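Local coordinates for protein mitogen (Streptococcus dysgalactiae, PDB 2J4X) that acts as a zinc-binding bacterial superantigen of the staphylococcal/streptococcal toxin family, probably a secreted toxin that stimulates T cells, at residues Val135-Ile140 with Thr176-Asp181; Arg143-Leu148 with Lys155-Asn160. All blocks are in the same frame, centred on the assembly; numbering follows the deposited sequence.

Interaction 1 (Val135-Ile140 with Thr176-Asp181); sequences VTFQEI and TTKFTD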
# COMPACT_ATOMS: atom_id res chain seq x y z
N VAL A 135 5.76 4.28 -7.86
CA VAL A 135 4.54 3.76 -7.24
C VAL A 135 4.63 4.09 -5.75
O VAL A 135 5.71 4.05 -5.16
CB VAL A 135 4.37 2.18 -7.43
CG1 VAL A 135 4.58 1.79 -8.89
CG2 VAL A 135 5.28 1.42 -6.50
N THR A 136 3.50 4.42 -5.15
CA THR A 136 3.51 4.73 -3.73
C THR A 136 3.89 3.48 -2.95
O THR A 136 3.65 2.36 -3.40
CB THR A 136 2.11 5.18 -3.22
OG1 THR A 136 1.12 4.21 -3.60
CG2 THR A 136 1.77 6.54 -3.76
N PHE A 137 4.51 3.67 -1.78
CA PHE A 137 4.85 2.57 -0.90
C PHE A 137 3.52 1.94 -0.42
O PHE A 137 3.42 0.72 -0.24
CB PHE A 137 5.65 3.08 0.31
CG PHE A 137 5.78 2.06 1.42
CD1 PHE A 137 6.61 0.96 1.28
CD2 PHE A 137 5.02 2.19 2.59
CE1 PHE A 137 6.68 0.01 2.28
CE2 PHE A 137 5.09 1.22 3.59
CZ PHE A 137 5.92 0.14 3.43
N GLN A 138 2.49 2.77 -0.22
CA GLN A 138 1.19 2.28 0.22
C GLN A 138 0.66 1.22 -0.72
O GLN A 138 0.10 0.20 -0.25
CB GLN A 138 0.17 3.41 0.32
CG GLN A 138 -1.22 2.84 0.60
CD GLN A 138 -2.29 3.90 0.77
OE1 GLN A 138 -3.43 3.58 1.13
NE2 GLN A 138 -1.94 5.15 0.52
N GLU A 139 0.81 1.44 -2.03
CA GLU A 139 0.35 0.48 -3.04
C GLU A 139 1.07 -0.86 -2.92
O GLU A 139 0.43 -1.91 -2.92
CB GLU A 139 0.55 1.01 -4.46
CG GLU A 139 0.12 -0.03 -5.52
CD GLU A 139 0.34 0.40 -6.95
OE1 GLU A 139 0.31 1.61 -7.24
OE2 GLU A 139 0.52 -0.49 -7.80
N ILE A 140 2.41 -0.82 -2.86
CA ILE A 140 3.20 -2.04 -2.70
C ILE A 140 2.80 -2.76 -1.40
O ILE A 140 2.51 -3.96 -1.42
CB ILE A 140 4.71 -1.73 -2.57
CG1 ILE A 140 5.20 -1.03 -3.84
CG2 ILE A 140 5.48 -3.00 -2.29
CD1 ILE A 140 6.67 -0.63 -3.77
N THR A 176 20.55 -2.09 -0.47
CA THR A 176 19.90 -1.52 0.70
C THR A 176 18.48 -2.09 0.76
O THR A 176 17.94 -2.55 -0.25
CB THR A 176 19.82 0.00 0.63
OG1 THR A 176 19.12 0.38 -0.55
CG2 THR A 176 21.21 0.59 0.58
N THR A 177 17.87 -2.07 1.95
CA THR A 177 16.52 -2.61 2.15
C THR A 177 15.62 -1.65 2.90
O THR A 177 16.10 -0.85 3.70
CB THR A 177 16.56 -3.89 3.02
OG1 THR A 177 17.35 -4.90 2.37
CG2 THR A 177 15.16 -4.44 3.24
N LYS A 178 14.32 -1.73 2.65
CA LYS A 178 13.35 -0.93 3.40
C LYS A 178 12.44 -1.96 4.04
O LYS A 178 11.71 -2.66 3.35
CB LYS A 178 12.53 -0.01 2.52
CG LYS A 178 11.51 0.80 3.32
CD LYS A 178 10.70 1.68 2.41
CE LYS A 178 9.32 1.98 2.97
NZ LYS A 178 9.28 2.99 4.07
N PHE A 179 12.52 -2.06 5.37
CA PHE A 179 11.74 -3.03 6.13
C PHE A 179 10.45 -2.47 6.73
O PHE A 179 10.40 -1.30 7.15
CB PHE A 179 12.61 -3.60 7.26
CG PHE A 179 13.70 -4.54 6.79
CD1 PHE A 179 15.04 -4.30 7.14
CD2 PHE A 179 13.40 -5.68 6.05
CE1 PHE A 179 16.05 -5.18 6.76
CE2 PHE A 179 14.40 -6.57 5.67
CZ PHE A 179 15.73 -6.31 6.03
N THR A 180 9.41 -3.31 6.78
CA THR A 180 8.12 -2.90 7.32
C THR A 180 7.52 -4.01 8.16
O THR A 180 7.53 -5.17 7.76
CB THR A 180 7.14 -2.52 6.19
OG1 THR A 180 7.69 -1.45 5.42
CG2 THR A 180 5.79 -2.09 6.75
N ASP A 181 6.99 -3.65 9.32
CA ASP A 181 6.38 -4.62 10.23
C ASP A 181 5.01 -4.95 9.67
O ASP A 181 4.19 -4.05 9.50
CB ASP A 181 6.24 -4.01 11.62
CG ASP A 181 5.94 -5.04 12.67
OD1 ASP A 181 5.32 -6.06 12.36
OD2 ASP A 181 6.29 -4.81 13.84

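Interaction 2 (Arg143-Leu148 with Lys155-Asn160); sequences RLRKSL and KLYEHN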
# COMPACT_ATOMS: atom_id res chain seq x y z
N ARG A 143 -0.88 -4.24 -1.63
CA ARG A 143 -0.99 -5.37 -2.54
C ARG A 143 -0.20 -6.58 -1.98
O ARG A 143 -0.63 -7.75 -2.11
CB ARG A 143 -0.47 -4.97 -3.92
CG ARG A 143 -1.29 -3.87 -4.60
CD ARG A 143 -0.70 -3.50 -5.96
NE ARG A 143 -0.70 -4.62 -6.90
CZ ARG A 143 -0.13 -4.58 -8.10
NH1 ARG A 143 0.49 -3.49 -8.51
NH2 ARG A 143 -0.17 -5.63 -8.91
N LEU A 144 0.94 -6.32 -1.34
CA LEU A 144 1.75 -7.40 -0.79
C LEU A 144 1.00 -8.07 0.34
O LEU A 144 1.00 -9.30 0.43
CB LEU A 144 3.11 -6.88 -0.28
CG LEU A 144 4.06 -7.95 0.28
CD1 LEU A 144 5.50 -7.58 -0.01
CD2 LEU A 144 3.82 -8.13 1.77
N ARG A 145 0.35 -7.28 1.19
CA ARG A 145 -0.40 -7.84 2.31
C ARG A 145 -1.61 -8.63 1.82
O ARG A 145 -1.85 -9.73 2.30
CB ARG A 145 -0.85 -6.74 3.29
CG ARG A 145 0.29 -6.14 4.07
CD ARG A 145 -0.16 -4.97 4.92
NE ARG A 145 0.98 -4.21 5.42
CZ ARG A 145 1.23 -3.97 6.70
NH1 ARG A 145 0.43 -4.43 7.65
NH2 ARG A 145 2.28 -3.24 7.03
N LYS A 146 -2.35 -8.07 0.86
CA LYS A 146 -3.53 -8.73 0.29
C LYS A 146 -3.17 -10.07 -0.37
O LYS A 146 -3.90 -11.04 -0.26
CB LYS A 146 -4.24 -7.80 -0.70
CG LYS A 146 -5.13 -6.77 -0.04
CD LYS A 146 -5.73 -5.81 -1.08
CE LYS A 146 -6.69 -4.78 -0.49
NZ LYS A 146 -8.00 -5.36 -0.16
N SER A 147 -2.03 -10.10 -1.05
CA SER A 147 -1.57 -11.33 -1.68
C SER A 147 -1.27 -12.39 -0.58
O SER A 147 -1.56 -13.58 -0.75
CB SER A 147 -0.32 -11.01 -2.51
OG SER A 147 0.36 -12.19 -2.91
N LEU A 148 -0.69 -11.95 0.53
CA LEU A 148 -0.38 -12.85 1.64
C LEU A 148 -1.67 -13.27 2.37
O LEU A 148 -1.76 -14.36 2.92
CB LEU A 148 0.59 -12.17 2.61
CG LEU A 148 2.05 -11.98 2.20
CD1 LEU A 148 2.74 -11.07 3.19
CD2 LEU A 148 2.75 -13.33 2.14
N LYS A 155 -2.56 -17.37 4.90
CA LYS A 155 -3.77 -16.79 5.51
C LYS A 155 -3.39 -15.68 6.50
O LYS A 155 -3.74 -15.73 7.69
CB LYS A 155 -4.59 -17.85 6.27
CG LYS A 155 -5.16 -18.98 5.44
CD LYS A 155 -5.90 -19.97 6.33
CE LYS A 155 -6.37 -21.23 5.55
NZ LYS A 155 -5.32 -22.31 5.43
N LEU A 156 -2.67 -14.67 6.02
CA LEU A 156 -2.25 -13.58 6.87
C LEU A 156 -3.45 -12.93 7.54
O LEU A 156 -4.48 -12.70 6.90
CB LEU A 156 -1.47 -12.54 6.03
CG LEU A 156 -0.75 -11.36 6.70
CD1 LEU A 156 0.23 -11.87 7.75
CD2 LEU A 156 -0.04 -10.53 5.64
N TYR A 157 -3.32 -12.67 8.84
CA TYR A 157 -4.33 -12.00 9.69
C TYR A 157 -5.56 -12.84 10.05
O TYR A 157 -6.50 -12.35 10.70
CB TYR A 157 -4.77 -10.64 9.09
CG TYR A 157 -3.61 -9.71 8.74
CD1 TYR A 157 -2.45 -9.64 9.54
CD2 TYR A 157 -3.64 -8.92 7.58
CE1 TYR A 157 -1.35 -8.82 9.17
CE2 TYR A 157 -2.55 -8.11 7.21
CZ TYR A 157 -1.42 -8.07 8.01
OH TYR A 157 -0.36 -7.31 7.61
N GLU A 158 -5.56 -14.10 9.63
CA GLU A 158 -6.66 -14.99 9.98
C GLU A 158 -6.38 -15.51 11.40
O GLU A 158 -5.23 -15.66 11.80
CB GLU A 158 -6.77 -16.17 8.99
CG GLU A 158 -7.50 -15.84 7.70
CD GLU A 158 -8.85 -15.16 7.94
OE1 GLU A 158 -9.22 -14.27 7.13
OE2 GLU A 158 -9.54 -15.49 8.94
N HIS A 159 -7.44 -15.76 12.16
CA HIS A 159 -7.33 -16.26 13.52
C HIS A 159 -6.42 -17.49 13.53
O HIS A 159 -5.57 -17.67 14.41
CB HIS A 159 -8.73 -16.64 14.00
CG HIS A 159 -8.78 -17.09 15.42
ND1 HIS A 159 -8.57 -16.23 16.48
CD2 HIS A 159 -9.03 -18.31 15.96
CE1 HIS A 159 -8.69 -16.90 17.62
NE2 HIS A 159 -8.97 -18.16 17.33
N ASN A 160 -6.61 -18.32 12.51
CA ASN A 160 -5.88 -19.58 12.32
C ASN A 160 -4.49 -19.53 11.66
O ASN A 160 -3.82 -20.56 11.57
CB ASN A 160 -6.78 -20.53 11.50
CG ASN A 160 -7.45 -19.84 10.28
OD1 ASN A 160 -8.35 -19.01 10.44
ND2 ASN A 160 -6.99 -20.18 9.08

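Interaction 1 (Val135-Ile140 with Thr176-Asp181)
K178 lays the end of its side chain over one face of the F137 ring. CE sits 3.3 Å above the ring plane, displaced toward the rim, and lies 3.4 Å from F137 CD1. This is a CH-pi contact. NZ continues over the same ring, 4.2 Å from the F137 centroid and 6° off the normal, in cation-pi geometry. The lysine leaves its strand extended, and a bend at chi4 (77°) places NZ above the ring. F137 meets it with CG anti to the backbone N (chi1 167°), which carries the ring from the first turn of helix 137-150 toward strand 177-181. The T180 side chain points against that of F137. Its OG1 lies at the ring edge, near the ring plane, 3.1 Å from F137 CZ. T136, just before F137, is the N-cap of the helix: its OG1 accepts from E139 N at 3.2 Å. F137 also packs on I170 and I194, so helix start, edge strand and the neighbouring strand 166-172 of the beta-grasp domain meet here. K178 NZ forms a salt bridge with E192. The ammonium is thus shared between a carboxylate and an aromatic face, which probably stabilises its charge beside a buried ring.

Interaction 2 (Arg143-Leu148 with Lys155-Asn160)
The R145 guanidinium meets the hydroxyl end of Y157 at a slant. Its plane is 35° from the ring plane, and R145 NH1 is 3.0 Å from Y157 OH. The aliphatic part also touches, with R145 CD 3.6 Å from the same Y157 OH. One face of the Y157 ring carries the side chain of its own neighbour, L156: L156 CG lies 3.4 Å above the plane, over the ring centre. Y157 OH hydrogen-bonds with L182 O and R145 NH1 with T184 O, and R145 NE forms a salt bridge with D141. These several partners should limit the rotation of the guanidinium. L10 of helix 7-14 touches both R145 and Y157. The contact folds the loop that follows helix 137-150 back against that helix, within the beta-grasp domain. The loop turns through a type II beta turn from K155 to E158, with L156 and Y157 at its two central positions. L156 N donates to L148 O at 3.2 Å, almost straight at 172°, but from above the carbonyl plane. With chi1 near anti (-172°), the L156 side chain brings its CD2 to L148 CB at 3.5 Å. L156 CD2 is also 3.7 Å from L148 CD1. Beyond this pair, L148 packs on M111 and I113 of strand 104-114.

In the fold
Both interactions lie in the beta-grasp domain and share helix 137-150. Interaction 1 uses its first turn, interaction 2 its later part. Their centres are about 16 Å apart. In the sequence, both segments of interaction 2 fall between the two segments of interaction 1. They also touch through a weak hydrogen bond from R145 NH2 to D181 O. The helix is therefore tied near its start to the edge strand of the five-stranded sheet and farther on to the loop after it. Zinc, about 11 Å from the K178 side chain, is bound by H171, H201 and D203 on two strands of this sheet. The helix packs on the sheet carrying this site, but neither contact is part of it.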